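Local atomic coordinates of Exo beta-1,2-glucooligosaccharide sophorohydrolase (non-reducing end) (PDB entry 5Z06), a protein that hydrolyses linear beta-1,2-glucan and beta-1,2-glucooligosaccharides of four or more units as an exo-acting periplasmic enzyme, releasing sophorose from the non-reducing end. Residues 331-336 with 348-353; 305-310 with 319-324; 293-298 with 670-675. All blocks are in the same frame, centred on the assembly; numbering follows the deposited sequence.

How the contacts relate
All three contacts are buried in the helical part of the chain: the centre of contact 3 lies about 13 Å from the centre of the chain, that of contact 1 about 21 Å. Contacts 1 and 2 share helix 323-338: contact 2 holds strand 320-322, which ends at the N-cap residue Ala322, and contact 1 a later part. They touch, Lys353 NZ lying 2.8 Å from Pro305 O. Contact 3 joins helices 284-297 and 665-680, and Phe296 CD2 comes within 3.5 Å of Ala332 O of contact 1. Chemically, contact 1 sets hydrocarbon against an aromatic edge, contact 2 has one backbone hydrogen bond around an isoleucine, and contact 3 packs an asparagine and a threonine hydrogen-bonded to main-chain carbonyls outside its segments.

Contact 1: 331-336 with 348-353; sequences MAIVAG and VQRFLK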
loop_
_atom_site.group_PDB
_atom_site.type_symbol
_atom_site.label_atom_id
_atom_site.label_comp_id
_atom_site.label_asym_id
_atom_site.label_seq_id
_atom_site.Cartn_x
_atom_site.Cartn_y
_atom_site.Cartn_z
ATOM N N MET A 331 3.035 11.080 12.952
ATOM C CA MET A 331 4.458 11.400 13.011
ATOM C C MET A 331 4.987 11.938 11.693
ATOM O O MET A 331 5.753 12.890 11.711
ATOM C CB MET A 331 5.266 10.198 13.481
ATOM C CG MET A 331 4.873 9.863 14.894
ATOM S SD MET A 331 5.407 8.217 15.302
ATOM C CE MET A 331 6.972 8.677 15.972
ATOM N N ALA A 332 4.521 11.362 10.581
ATOM C CA ALA A 332 4.796 11.897 9.260
ATOM C C ALA A 332 4.285 13.319 9.143
ATOM O O ALA A 332 4.948 14.167 8.533
ATOM C CB ALA A 332 4.188 11.020 8.170
ATOM N N ILE A 333 3.114 13.599 9.711
ATOM C CA ILE A 333 2.580 14.947 9.637
ATOM C C ILE A 333 3.423 15.923 10.463
ATOM O O ILE A 333 3.739 17.022 10.002
ATOM C CB ILE A 333 1.089 15.018 10.014
ATOM C CG1 ILE A 333 0.255 14.277 8.988
ATOM C CG2 ILE A 333 0.641 16.461 10.031
ATOM C CD1 ILE A 333 -1.141 13.903 9.445
ATOM N N VAL A 334 3.835 15.517 11.657
ATOM C CA VAL A 334 4.715 16.363 12.454
ATOM C C VAL A 334 5.993 16.701 11.669
ATOM O O VAL A 334 6.394 17.875 11.594
ATOM C CB VAL A 334 5.040 15.706 13.796
ATOM C CG1 VAL A 334 6.189 16.386 14.506
ATOM C CG2 VAL A 334 3.810 15.735 14.678
ATOM N N ALA A 335 6.611 15.674 11.077
ATOM C CA ALA A 335 7.789 15.860 10.238
ATOM C C ALA A 335 7.476 16.841 9.120
ATOM O O ALA A 335 8.276 17.717 8.837
ATOM C CB ALA A 335 8.252 14.539 9.636
ATOM N N GLY A 336 6.312 16.653 8.497
ATOM C CA GLY A 336 5.884 17.445 7.361
ATOM C C GLY A 336 5.721 18.907 7.730
ATOM O O GLY A 336 5.980 19.790 6.900
ATOM N N VAL A 348 -2.012 21.974 13.171
ATOM C CA VAL A 348 -2.823 22.164 14.354
ATOM C C VAL A 348 -4.286 21.868 14.058
ATOM O O VAL A 348 -4.938 21.154 14.828
ATOM C CB VAL A 348 -2.610 23.587 14.957
ATOM C CG1 VAL A 348 -3.655 23.908 16.023
ATOM C CG2 VAL A 348 -1.219 23.693 15.573
ATOM N N GLN A 349 -4.796 22.374 12.937
ATOM C CA GLN A 349 -6.198 22.113 12.559
ATOM C C GLN A 349 -6.442 20.632 12.353
ATOM O O GLN A 349 -7.424 20.086 12.847
ATOM C CB GLN A 349 -6.619 22.888 11.299
ATOM C CG GLN A 349 -6.914 24.361 11.541
ATOM C CD GLN A 349 -7.746 24.567 12.807
ATOM O OE1 GLN A 349 -7.316 25.270 13.711
ATOM N NE2 GLN A 349 -8.917 23.908 12.897
ATOM N N ARG A 350 -5.527 19.986 11.636
ATOM C CA ARG A 350 -5.600 18.545 11.469
ATOM C C ARG A 350 -5.642 17.820 12.830
ATOM O O ARG A 350 -6.437 16.925 13.027
ATOM C CB ARG A 350 -4.436 18.025 10.637
ATOM C CG ARG A 350 -4.324 16.502 10.623
ATOM C CD ARG A 350 -5.562 15.835 10.057
ATOM N NE ARG A 350 -5.696 16.180 8.659
ATOM C CZ ARG A 350 -5.189 15.491 7.638
ATOM N NH1 ARG A 350 -4.523 14.360 7.827
ATOM N NH2 ARG A 350 -5.334 15.959 6.399
ATOM N N PHE A 351 -4.764 18.211 13.745
ATOM C CA PHE A 351 -4.661 17.522 15.034
ATOM C C PHE A 351 -5.853 17.748 15.953
ATOM O O PHE A 351 -6.198 16.871 16.752
ATOM C CB PHE A 351 -3.319 17.802 15.692
ATOM C CG PHE A 351 -2.240 16.865 15.213
ATOM C CD1 PHE A 351 -1.484 17.155 14.082
ATOM C CD2 PHE A 351 -2.025 15.659 15.862
ATOM C CE1 PHE A 351 -0.507 16.281 13.627
ATOM C CE2 PHE A 351 -1.056 14.789 15.418
ATOM C CZ PHE A 351 -0.294 15.100 14.299
ATOM N N LEU A 352 -6.500 18.897 15.818
ATOM C CA LEU A 352 -7.778 19.126 16.484
ATOM C C LEU A 352 -8.844 18.157 15.978
ATOM O O LEU A 352 -9.573 17.557 16.766
ATOM C CB LEU A 352 -8.230 20.581 16.320
ATOM C CG LEU A 352 -7.392 21.567 17.111
ATOM C CD1 LEU A 352 -7.653 22.968 16.589
ATOM C CD2 LEU A 352 -7.653 21.500 18.619
ATOM N N LYS A 353 -8.913 17.992 14.663
ATOM C CA LYS A 353 -9.786 16.991 14.083
ATOM C C LYS A 353 -9.396 15.572 14.543
ATOM O O LYS A 353 -10.254 14.812 15.003
ATOM C CB LYS A 353 -9.805 17.107 12.562
ATOM C CG LYS A 353 -10.328 15.883 11.846
ATOM C CD LYS A 353 -10.191 16.024 10.347
ATOM C CE LYS A 353 -11.203 17.007 9.780
ATOM N NZ LYS A 353 -10.762 17.288 8.393
#
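At the edge of the Phe351 ring, close to its plane, lies CG2 of Ile333, 3.8 Å from CE1. Ile333 CB follows 4.1 Å from the same CE1, and Val334 CG2 approaches the neighbouring CZ obliquely at 4.2 Å. The second flat group, the Arg350 guanidinium, is also met obliquely: its NH1 lies 3.8 Å from Ile333 CD1. Ile333 thus divides its branches. With CG2 anti to the backbone N (chi1 -66°), one methyl faces the phenyl edge while CD1 reaches the arginine. No hydrogen bond crosses between the segments; Arg350 donates from NH1 to Tyr299 O and from NH2 to Trp300 O, and makes a cation-pi contact with Trp300. These carbonyls take up its N-H groups, so toward Ile333 the guanidinium offers only van der Waals contact. The local axes are nearly antiparallel, at 162°, yet 11.4 Å apart, a wide spacing spanned mainly by Phe351 and Arg350. Two consecutive antiparallel helices are consistent with the alpha/alpha barrel of the six-hairpin glycosidase clan. Helix 323-338 is backed by helix 665-680, where Ala332 touches Thr672, while helix 392-408 meets both partners through Tyr408 on Val334 and Ala405 on Phe351.

Contact 2: 305-310 with 319-324; sequences PNSGLA and DMIATG
Ile321 faces the 305-310 loop, and each atom of its side chain from CB outward finds something there. CB stands 3.1 Å from the carbonyl oxygen of Ala310. The CG2 branch runs to the hydroxyl of Ser307, 3.5 Å from OG, and also borders the carbonyl oxygens of Leu309 and Ala310. On the other branch CG1 passes the CB of Leu309, and its CD1 ends 3.7 Å from Leu309 CD1, methyl against methyl. The first torsion explains this division: CG1 sits between the backbone N and the carbonyl carbon (chi1 65°), which leaves CG2 anti to the carbonyl carbon and sends CG2 toward the serine hydroxyl and CD1 toward the leucine. Between the backbones there is a single hydrogen bond, Ala322 N to Ala310 O, 2.8 Å long with an angle of 159° at the hydrogen. The donor lies almost in line with the carbonyl bond, and the same oxygen also has a bent CA-H...O contact from Ile321 CA. Ala322 is the N-cap residue of helix 323-338, so the bond fixes the loop to the very start of that helix. Strand 320-322 also forms a two-stranded antiparallel sheet with strand 371-373, with backbone bonds that pair Asp319 with Gly374, Ile321 with Ile372 and Thr323 with His370. Within the loop, Ser307 OG accepts from Leu309 N at 3.1 Å, an ST turn, and is also hydrogen-bonded to Glu304 OE1, so the hydroxyl beside the isoleucine methyl has polar partners. Leu309, past Gly308 with its positive phi of 78°, packs against Ile354, Phe357 and Leu358 of helix 344-360 and Ile330 of helix 323-338.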
loop_
_atom_site.group_PDB
_atom_site.type_symbol
_atom_site.label_atom_id
_atom_site.label_comp_id
_atom_site.label_asym_id
_atom_site.label_seq_id
_atom_site.Cartn_x
_atom_site.Cartn_y
_atom_site.Cartn_z
ATOM N N PRO A 305 -11.048 12.078 5.334
ATOM C CA PRO A 305 -11.279 13.506 5.664
ATOM C C PRO A 305 -12.008 13.784 6.976
ATOM O O PRO A 305 -11.806 14.830 7.556
ATOM C CB PRO A 305 -12.092 14.038 4.471
ATOM C CG PRO A 305 -12.684 12.830 3.836
ATOM C CD PRO A 305 -11.724 11.702 4.078
ATOM N N ASN A 306 -12.826 12.866 7.465
ATOM C CA ASN A 306 -13.616 13.167 8.668
ATOM C C ASN A 306 -12.728 13.043 9.883
ATOM O O ASN A 306 -12.687 13.934 10.711
ATOM C CB ASN A 306 -14.858 12.288 8.747
ATOM C CG ASN A 306 -15.767 12.468 7.542
ATOM O OD1 ASN A 306 -16.710 13.251 7.573
ATOM N ND2 ASN A 306 -15.460 11.769 6.456
ATOM N N SER A 307 -11.942 11.975 9.930
ATOM C CA SER A 307 -11.016 11.710 11.049
ATOM C C SER A 307 -9.688 12.439 10.933
ATOM O O SER A 307 -9.043 12.723 11.944
ATOM C CB SER A 307 -10.710 10.209 11.138
ATOM O OG SER A 307 -10.156 9.739 9.916
ATOM N N GLY A 308 -9.255 12.698 9.707
ATOM C CA GLY A 308 -7.900 13.188 9.483
ATOM C C GLY A 308 -6.835 12.096 9.570
ATOM O O GLY A 308 -5.652 12.377 9.492
ATOM N N LEU A 309 -7.264 10.842 9.664
ATOM C CA LEU A 309 -6.384 9.741 9.944
ATOM C C LEU A 309 -6.126 8.883 8.714
ATOM O O LEU A 309 -6.688 9.108 7.628
ATOM C CB LEU A 309 -6.962 8.939 11.096
ATOM C CG LEU A 309 -6.810 9.625 12.465
ATOM C CD1 LEU A 309 -7.295 8.648 13.521
ATOM C CD2 LEU A 309 -5.400 10.088 12.779
ATOM N N ALA A 310 -5.239 7.916 8.894
ATOM C CA ALA A 310 -4.660 7.195 7.789
ATOM C C ALA A 310 -5.533 6.062 7.359
ATOM O O ALA A 310 -5.903 5.220 8.157
ATOM C CB ALA A 310 -3.286 6.663 8.150
ATOM N N ASP A 319 -13.461 4.825 3.902
ATOM C CA ASP A 319 -13.761 5.363 5.233
ATOM C C ASP A 319 -12.966 4.749 6.354
ATOM O O ASP A 319 -12.932 5.292 7.451
ATOM C CB ASP A 319 -15.245 5.181 5.548
ATOM C CG ASP A 319 -16.149 5.893 4.553
ATOM O OD1 ASP A 319 -15.719 6.874 3.906
ATOM O OD2 ASP A 319 -17.300 5.463 4.429
ATOM N N MET A 320 -12.310 3.632 6.090
ATOM C CA MET A 320 -11.689 2.895 7.151
ATOM C C MET A 320 -10.285 3.387 7.367
ATOM O O MET A 320 -9.463 3.343 6.458
ATOM C CB MET A 320 -11.672 1.412 6.815
ATOM C CG MET A 320 -11.217 0.542 7.940
ATOM S SD MET A 320 -11.199 -1.162 7.387
ATOM C CE MET A 320 -9.724 -1.174 6.361
ATOM N N ILE A 321 -10.015 3.824 8.590
ATOM C CA ILE A 321 -8.672 4.188 9.009
ATOM C C ILE A 321 -8.044 3.089 9.823
ATOM O O ILE A 321 -8.724 2.282 10.447
ATOM C CB ILE A 321 -8.599 5.560 9.702
ATOM C CG1 ILE A 321 -9.356 5.619 11.029
ATOM C CG2 ILE A 321 -9.076 6.623 8.744
ATOM C CD1 ILE A 321 -8.484 5.395 12.240
ATOM N N ALA A 322 -6.727 3.010 9.716
ATOM C CA ALA A 322 -5.931 2.045 10.460
ATOM C C ALA A 322 -5.250 2.864 11.547
ATOM O O ALA A 322 -4.604 3.864 11.259
ATOM C CB ALA A 322 -4.911 1.382 9.561
ATOM N N THR A 323 -5.431 2.455 12.795
ATOM C CA THR A 323 -4.968 3.244 13.905
ATOM C C THR A 323 -3.470 3.213 14.068
ATOM O O THR A 323 -2.890 4.223 14.433
ATOM C CB THR A 323 -5.629 2.762 15.193
ATOM O OG1 THR A 323 -5.464 1.354 15.271
ATOM C CG2 THR A 323 -7.100 3.110 15.148
ATOM N N GLY A 324 -2.828 2.073 13.815
ATOM C CA GLY A 324 -1.355 2.028 13.862
ATOM C C GLY A 324 -0.681 2.875 12.794
ATOM O O GLY A 324 0.207 3.677 13.092
#

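Contact 3: 293-298 with 670-675; sequences EANFRY and PVTVMI
Thr672 and Asn295 meet at the closest point between the two helices, where OG1 of the threonine lies 3.2 Å from CB of the asparagine. The same oxygen approaches Phe296 N at 3.5 Å, but no hydrogen bond between the segments is formed there. Beside this pair, the Asn295 and Val671 side chains cross at about a right angle, with ND2 3.6 Å from CG1 and 3.9 Å from CB of Val671. The asparagine CG is anti to the carbonyl carbon (chi1 -79°), which carries the amide across to the valine. With CA atoms of Asn295 and Thr672 only 6.2 Å apart and local axes 8.4 Å apart, the helices approach closely, crossing at -135°.

The next shell supplies the polar partners. Asn295 ND2 is hydrogen-bonded to Val291 O, and Thr672 OG1 to Gln292 O; both carbonyls belong to helix 284-297, so the threonine ties helix 665-680 to the backbone of its neighbour. Thr672 also touches Ala332 and Ala335 of helix 323-338, and Val671 rests on Thr614 and Leu617 of helix 614-617. Phe296 turns its ring away from helix 665-680, meeting Phe341 edge-to-face and lying near Trp300. Within helix 284-297, one turn apart, Glu293 OE2 and Arg297 NH2 form a salt bridge at 3.2 Å. That bond is straight (171°) and within the guanidinium plane, although it meets the carboxylate from above. Arg297 has a second acidic partner in Asp206.

The contact thus joins the chain's first helix to one about 370 residues later, in the glycoamylase-like range. Its chemistry implies buried polar groups beside hydrocarbon: amide nitrogen and threonine hydroxyl each bond a main-chain carbonyl of helix 284-297.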
loop_
_atom_site.group_PDB
_atom_site.type_symbol
_atom_site.label_atom_id
_atom_site.label_comp_id
_atom_site.label_asym_id
_atom_site.label_seq_id
_atom_site.Cartn_x
_atom_site.Cartn_y
_atom_site.Cartn_z
ATOM N N GLU A 293 8.032 13.970 1.345
ATOM C CA GLU A 293 6.837 14.694 0.966
ATOM C C GLU A 293 5.817 13.800 0.316
ATOM O O GLU A 293 4.656 13.817 0.693
ATOM C CB GLU A 293 7.168 15.843 0.009
ATOM C CG GLU A 293 5.971 16.619 -0.540
ATOM C CD GLU A 293 6.293 17.323 -1.862
ATOM O OE1 GLU A 293 7.501 17.468 -2.230
ATOM O OE2 GLU A 293 5.329 17.726 -2.552
ATOM N N ALA A 294 6.232 13.048 -0.685
ATOM C CA ALA A 294 5.301 12.177 -1.379
ATOM C C ALA A 294 4.614 11.197 -0.414
ATOM O O ALA A 294 3.426 10.932 -0.535
ATOM C CB ALA A 294 6.008 11.418 -2.476
ATOM N N ASN A 295 5.379 10.659 0.523
ATOM C CA ASN A 295 4.825 9.727 1.491
ATOM C C ASN A 295 3.912 10.467 2.452
ATOM O O ASN A 295 2.874 9.982 2.809
ATOM C CB ASN A 295 5.928 9.018 2.220
ATOM C CG ASN A 295 6.536 7.893 1.408
ATOM O OD1 ASN A 295 5.990 6.816 1.350
ATOM N ND2 ASN A 295 7.705 8.130 0.832
ATOM N N PHE A 296 4.301 11.667 2.852
ATOM C CA PHE A 296 3.462 12.517 3.692
ATOM C C PHE A 296 2.072 12.748 3.078
ATOM O O PHE A 296 1.060 12.755 3.784
ATOM C CB PHE A 296 4.197 13.833 3.933
ATOM C CG PHE A 296 3.334 14.955 4.346
ATOM C CD1 PHE A 296 2.709 15.752 3.391
ATOM C CD2 PHE A 296 3.171 15.257 5.686
ATOM C CE1 PHE A 296 1.920 16.824 3.767
ATOM C CE2 PHE A 296 2.396 16.346 6.067
ATOM C CZ PHE A 296 1.775 17.130 5.111
ATOM N N ARG A 297 2.023 12.901 1.755
ATOM C CA ARG A 297 0.763 13.146 1.064
ATOM C C ARG A 297 -0.297 12.127 1.433
ATOM O O ARG A 297 -1.453 12.460 1.566
ATOM C CB ARG A 297 0.953 13.106 -0.437
ATOM C CG ARG A 297 1.809 14.198 -1.033
ATOM C CD ARG A 297 2.083 13.853 -2.487
ATOM N NE ARG A 297 3.127 14.706 -3.028
ATOM C CZ ARG A 297 3.815 14.440 -4.123
ATOM N NH1 ARG A 297 3.568 13.346 -4.849
ATOM N NH2 ARG A 297 4.742 15.289 -4.512
ATOM N N TYR A 298 0.113 10.877 1.563
ATOM C CA TYR A 298 -0.790 9.818 1.951
ATOM C C TYR A 298 -1.621 10.140 3.211
ATOM O O TYR A 298 -2.783 9.759 3.310
ATOM C CB TYR A 298 0.023 8.539 2.167
ATOM C CG TYR A 298 -0.816 7.354 2.393
ATOM C CD1 TYR A 298 -1.331 7.099 3.639
ATOM C CD2 TYR A 298 -1.150 6.510 1.350
ATOM C CE1 TYR A 298 -2.136 6.013 3.869
ATOM C CE2 TYR A 298 -1.954 5.394 1.560
ATOM C CZ TYR A 298 -2.451 5.163 2.830
ATOM O OH TYR A 298 -3.271 4.110 3.096
ATOM N N PRO A 670 6.444 5.396 7.764
ATOM C CA PRO A 670 7.765 5.096 8.294
ATOM C C PRO A 670 8.877 5.664 7.467
ATOM O O PRO A 670 9.923 6.000 8.010
ATOM C CB PRO A 670 7.802 3.571 8.283
ATOM C CG PRO A 670 6.413 3.253 8.703
ATOM C CD PRO A 670 5.574 4.218 7.877
ATOM N N VAL A 671 8.648 5.802 6.172
ATOM C CA VAL A 671 9.682 6.336 5.303
ATOM C C VAL A 671 9.914 7.812 5.655
ATOM O O VAL A 671 11.045 8.232 5.926
ATOM C CB VAL A 671 9.310 6.165 3.829
ATOM C CG1 VAL A 671 10.370 6.821 2.926
ATOM C CG2 VAL A 671 9.137 4.675 3.520
ATOM N N THR A 672 8.838 8.578 5.689
ATOM C CA THR A 672 8.949 9.993 6.067
ATOM C C THR A 672 9.600 10.123 7.433
ATOM O O THR A 672 10.530 10.889 7.614
ATOM C CB THR A 672 7.575 10.646 6.094
ATOM O OG1 THR A 672 6.974 10.507 4.801
ATOM C CG2 THR A 672 7.655 12.158 6.470
ATOM N N VAL A 673 9.121 9.326 8.379
ATOM C CA VAL A 673 9.470 9.494 9.769
ATOM C C VAL A 673 10.904 9.099 10.014
ATOM O O VAL A 673 11.635 9.824 10.674
ATOM C CB VAL A 673 8.555 8.650 10.665
ATOM C CG1 VAL A 673 9.103 8.591 12.092
ATOM C CG2 VAL A 673 7.158 9.236 10.662
ATOM N N MET A 674 11.304 7.940 9.490
ATOM C CA MET A 674 12.672 7.465 9.717
ATOM C C MET A 674 13.664 8.246 8.891
ATOM O O MET A 674 14.786 8.466 9.323
ATOM C CB MET A 674 12.778 5.968 9.458
ATOM C CG MET A 674 11.936 5.194 10.450
ATOM S SD MET A 674 12.594 5.390 12.113
ATOM C CE MET A 674 13.251 3.759 12.394
ATOM N N ILE A 675 13.272 8.687 7.704
ATOM C CA ILE A 675 14.124 9.661 7.005
ATOM C C ILE A 675 14.358 10.817 7.942
ATOM O O ILE A 675 15.509 11.190 8.155
ATOM C CB ILE A 675 13.575 10.111 5.645
ATOM C CG1 ILE A 675 13.787 8.958 4.645
ATOM C CG2 ILE A 675 14.304 11.365 5.155
ATOM C CD1 ILE A 675 13.109 9.128 3.305
#